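Local coordinates for protein eukaryotic translation initiation factor 2D (Homo sapiens, PDB 5W2F) that delivers tRNA to the P-site of the eukaryotic ribosome without needing GTP, through a multidomain chain of which this is the C-terminal part, at residues 53-58 / 77-82. Numbering follows the deposited sequence.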
ATOM      1  N   ASN A  53      16.376  -8.766 -26.622  1.00 18.16           N
ATOM      2  CA  ASN A  53      16.083  -8.870 -25.185  1.00 17.60           C
ATOM      3  C   ASN A  53      16.466  -7.603 -24.404  1.00 18.60           C
ATOM      4  O   ASN A  53      16.090  -7.483 -23.237  1.00 18.80           O
ATOM      5  CB  ASN A  53      16.790 -10.065 -24.524  1.00 18.40           C
ATOM      6  CG  ASN A  53      16.002 -11.361 -24.579  1.00 19.87           C
ATOM      7  OD1 ASN A  53      14.807 -11.389 -24.927  1.00 21.97           O
ATOM      8  ND2 ASN A  53      16.647 -12.445 -24.171  1.00 19.25           N
ATOM      9  N   LEU A  54      17.223  -6.687 -25.020  1.00 18.36           N
ATOM     10  CA  LEU A  54      17.779  -5.527 -24.316  1.00 18.18           C
ATOM     11  C   LEU A  54      17.197  -4.228 -24.814  1.00 18.15           C
ATOM     12  O   LEU A  54      16.931  -4.073 -26.001  1.00 19.18           O
ATOM     13  CB  LEU A  54      19.290  -5.484 -24.515  1.00 19.50           C
ATOM     14  CG  LEU A  54      20.045  -6.718 -24.036  1.00 19.92           C
ATOM     15  CD1 LEU A  54      21.512  -6.532 -24.328  1.00 20.68           C
ATOM     16  CD2 LEU A  54      19.847  -7.000 -22.555  1.00 21.53           C
ATOM     17  N   VAL A  55      17.070  -3.286 -23.892  1.00 19.24           N
ATOM     18  CA  VAL A  55      16.629  -1.929 -24.173  1.00 19.97           C
ATOM     19  C   VAL A  55      17.759  -0.966 -23.833  1.00 19.11           C
ATOM     20  O   VAL A  55      18.333  -1.038 -22.742  1.00 20.37           O
ATOM     21  CB  VAL A  55      15.362  -1.590 -23.356  1.00 20.36           C
ATOM     22  CG1 VAL A  55      14.936  -0.141 -23.606  1.00 23.28           C
ATOM     23  CG2 VAL A  55      14.234  -2.559 -23.721  1.00 22.93           C
ATOM     24  N   ARG A  56      18.079  -0.078 -24.780  1.00 21.27           N
ATOM     25  CA  ARG A  56      19.069   0.968 -24.577  1.00 22.03           C
ATOM     26  C   ARG A  56      18.351   2.150 -23.931  1.00 23.84           C
ATOM     27  O   ARG A  56      17.472   2.747 -24.528  1.00 28.98           O
ATOM     28  CB  ARG A  56      19.695   1.398 -25.899  1.00 26.93           C
ATOM     29  CG  ARG A  56      20.409   0.287 -26.654  1.00 34.07           C
ATOM     30  CD  ARG A  56      20.846   0.737 -28.054  1.00 45.70           C
ATOM     31  NE  ARG A  56      19.771   0.594 -29.055  1.00 56.14           N
ATOM     32  CZ  ARG A  56      18.979   1.566 -29.537  1.00 61.41           C
ATOM     33  NH1 ARG A  56      19.111   2.853 -29.169  1.00 56.58           N
ATOM     34  NH2 ARG A  56      18.043   1.237 -30.445  1.00 45.12           N
ATOM     35  N   LEU A  57      18.759   2.520 -22.735  1.00 21.86           N
ATOM     36  CA  LEU A  57      18.099   3.584 -22.023  1.00 23.38           C
ATOM     37  C   LEU A  57      18.466   4.949 -22.630  1.00 24.13           C
ATOM     38  O   LEU A  57      19.628   5.256 -22.864  1.00 27.51           O
ATOM     39  CB  LEU A  57      18.416   3.546 -20.537  1.00 24.83           C
ATOM     40  CG  LEU A  57      17.682   2.509 -19.658  1.00 31.90           C
ATOM     41  CD1 LEU A  57      17.831   1.070 -20.059  1.00 37.02           C
ATOM     42  CD2 LEU A  57      18.121   2.729 -18.222  1.00 32.45           C
ATOM     43  N   ASP A  58      17.444   5.758 -22.876  1.00 23.35           N
ATOM     44  CA  ASP A  58      17.615   7.121 -23.353  1.00 25.42           C
ATOM     45  C   ASP A  58      17.809   8.042 -22.145  1.00 25.49           C
ATOM     46  O   ASP A  58      17.774   7.576 -20.987  1.00 24.56           O
ATOM     47  CB  ASP A  58      16.426   7.512 -24.245  1.00 25.80           C
ATOM     48  CG  ASP A  58      15.108   7.644 -23.495  1.00 25.75           C
ATOM     49  OD1 ASP A  58      14.984   7.158 -22.358  1.00 24.57           O
ATOM     50  OD2 ASP A  58      14.179   8.226 -24.085  1.00 28.42           O
ATOM     51  N   LEU A  77      19.396  -2.426 -20.391  1.00 19.51           N
ATOM     52  CA  LEU A  77      18.742  -3.325 -19.461  1.00 18.31           C
ATOM     53  C   LEU A  77      17.863  -4.298 -20.201  1.00 17.51           C
ATOM     54  O   LEU A  77      17.185  -3.915 -21.157  1.00 19.33           O
ATOM     55  CB  LEU A  77      17.866  -2.559 -18.472  1.00 18.85           C
ATOM     56  CG  LEU A  77      18.578  -1.729 -17.424  1.00 19.82           C
ATOM     57  CD1 LEU A  77      17.566  -0.977 -16.574  1.00 21.74           C
ATOM     58  CD2 LEU A  77      19.433  -2.612 -16.534  1.00 22.02           C
ATOM     59  N   PRO A  78      17.836  -5.563 -19.741  1.00 16.84           N
ATOM     60  CA  PRO A  78      16.775  -6.432 -20.208  1.00 17.92           C
ATOM     61  C   PRO A  78      15.397  -5.871 -19.882  1.00 17.67           C
ATOM     62  O   PRO A  78      15.232  -5.180 -18.883  1.00 18.24           O
ATOM     63  CB  PRO A  78      16.981  -7.725 -19.436  1.00 20.63           C
ATOM     64  CG  PRO A  78      18.288  -7.602 -18.758  1.00 23.67           C
ATOM     65  CD  PRO A  78      18.655  -6.177 -18.684  1.00 18.12           C
ATOM     66  N   TRP A  79      14.415  -6.194 -20.716  1.00 18.19           N
ATOM     67  CA  TRP A  79      13.044  -5.695 -20.514  1.00 19.00           C
ATOM     68  C   TRP A  79      12.555  -5.872 -19.085  1.00 20.04           C
ATOM     69  O   TRP A  79      12.022  -4.952 -18.483  1.00 19.65           O
ATOM     70  CB  TRP A  79      12.085  -6.435 -21.424  1.00 20.04           C
ATOM     71  CG  TRP A  79      12.239  -6.169 -22.866  1.00 19.62           C
ATOM     72  CD1 TRP A  79      12.932  -6.921 -23.744  1.00 20.84           C
ATOM     73  CD2 TRP A  79      11.680  -5.084 -23.605  1.00 21.04           C
ATOM     74  NE1 TRP A  79      12.839  -6.389 -25.002  1.00 20.99           N
ATOM     75  CE2 TRP A  79      12.076  -5.260 -24.953  1.00 20.98           C
ATOM     76  CE3 TRP A  79      10.871  -3.994 -23.272  1.00 22.96           C
ATOM     77  CZ2 TRP A  79      11.692  -4.396 -25.964  1.00 24.42           C
ATOM     78  CZ3 TRP A  79      10.480  -3.132 -24.285  1.00 25.22           C
ATOM     79  CH2 TRP A  79      10.910  -3.330 -25.612  1.00 25.70           C
ATOM     80  N   ASP A  80      12.766  -7.052 -18.524  1.00 19.75           N
ATOM     81  CA  ASP A  80      12.238  -7.304 -17.178  1.00 19.94           C
ATOM     82  C   ASP A  80      12.929  -6.477 -16.109  1.00 19.62           C
ATOM     83  O   ASP A  80      12.283  -6.021 -15.169  1.00 19.54           O
ATOM     84  CB  ASP A  80      12.251  -8.787 -16.860  1.00 21.39           C
ATOM     85  CG  ASP A  80      11.210  -9.549 -17.671  1.00 23.58           C
ATOM     86  OD1 ASP A  80      10.020  -9.399 -17.365  1.00 30.71           O
ATOM     87  OD2 ASP A  80      11.563 -10.286 -18.626  1.00 27.97           O
ATOM     88  N   SER A  81      14.236  -6.269 -16.246  1.00 18.46           N
ATOM     89  CA  SER A  81      14.925  -5.394 -15.308  1.00 18.88           C
ATOM     90  C   SER A  81      14.463  -3.958 -15.426  1.00 18.44           C
ATOM     91  O   SER A  81      14.298  -3.267 -14.427  1.00 19.65           O
ATOM     92  CB  SER A  81      16.424  -5.448 -15.553  1.00 19.27           C
ATOM     93  OG  SER A  81      16.918  -6.763 -15.285  1.00 21.21           O
ATOM     94  N   LEU A  82      14.268  -3.507 -16.659  1.00 17.84           N
ATOM     95  CA  LEU A  82      13.763  -2.172 -16.892  1.00 20.10           C
ATOM     96  C   LEU A  82      12.421  -1.992 -16.201  1.00 19.18           C
ATOM     97  O   LEU A  82      12.194  -1.010 -15.491  1.00 19.87           O
ATOM     98  CB  LEU A  82      13.640  -1.914 -18.393  1.00 20.54           C
ATOM     99  CG  LEU A  82      12.993  -0.599 -18.806  1.00 22.05           C
ATOM    100  CD1 LEU A  82      13.773   0.584 -18.255  1.00 24.80           C
ATOM    101  CD2 LEU A  82      12.861  -0.547 -20.319  1.00 26.10           C
TER
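V55 and L77 pair at the heart of a two-stranded antiparallel ribbon, 54-56 against 76-78, in the SWIB/MDM2 region of the C-terminal part of eIF2D. They form a hydrogen-bonded pair: V55 N gives to L77 O at 2.8 Å, and L77 N returns to V55 O at 2.9 Å. One step along, L54 faces P78 as a non-hydrogen-bonded pair with CA atoms 4.3 Å apart; CD2 of L54 folds back over the start of the proline, 3.7 Å from P78 N. P78 is also the N-cap of helix 79-89, so the second strand runs straight into a helix, and one more backbone bond between the segments reaches the first helical turn: W79 N donates to N53 O over 3.3 Å, a longer and more bent bond at 150°. The same carbonyl oxygen receives the CA-H of P78.

On the side of the ribbon that carries V55 and L77, the valine is clasped by helix 79-89. With CG1 anti to the backbone N (chi1 178°), CG2 lies beside that N and reaches the indole of W79, and CG1 is left to meet CD2 of L82 at 3.9 Å, one helical turn on. CG2 sits squarely over the indole, 3.5 Å from the centroid of the six-membered ring and 7° off its normal, a CH-pi contact. The indole NE1 is bonded to K52 O, the residue before N53, which pins the ring beneath the methyl; A41 of helix 30-43 touches both V55 and W79. Two residues on from V55, L57 brings CD1 to 3.9 Å from L77 CG, and I65 of helix 59-65 touches L57, L77 and L82 alike.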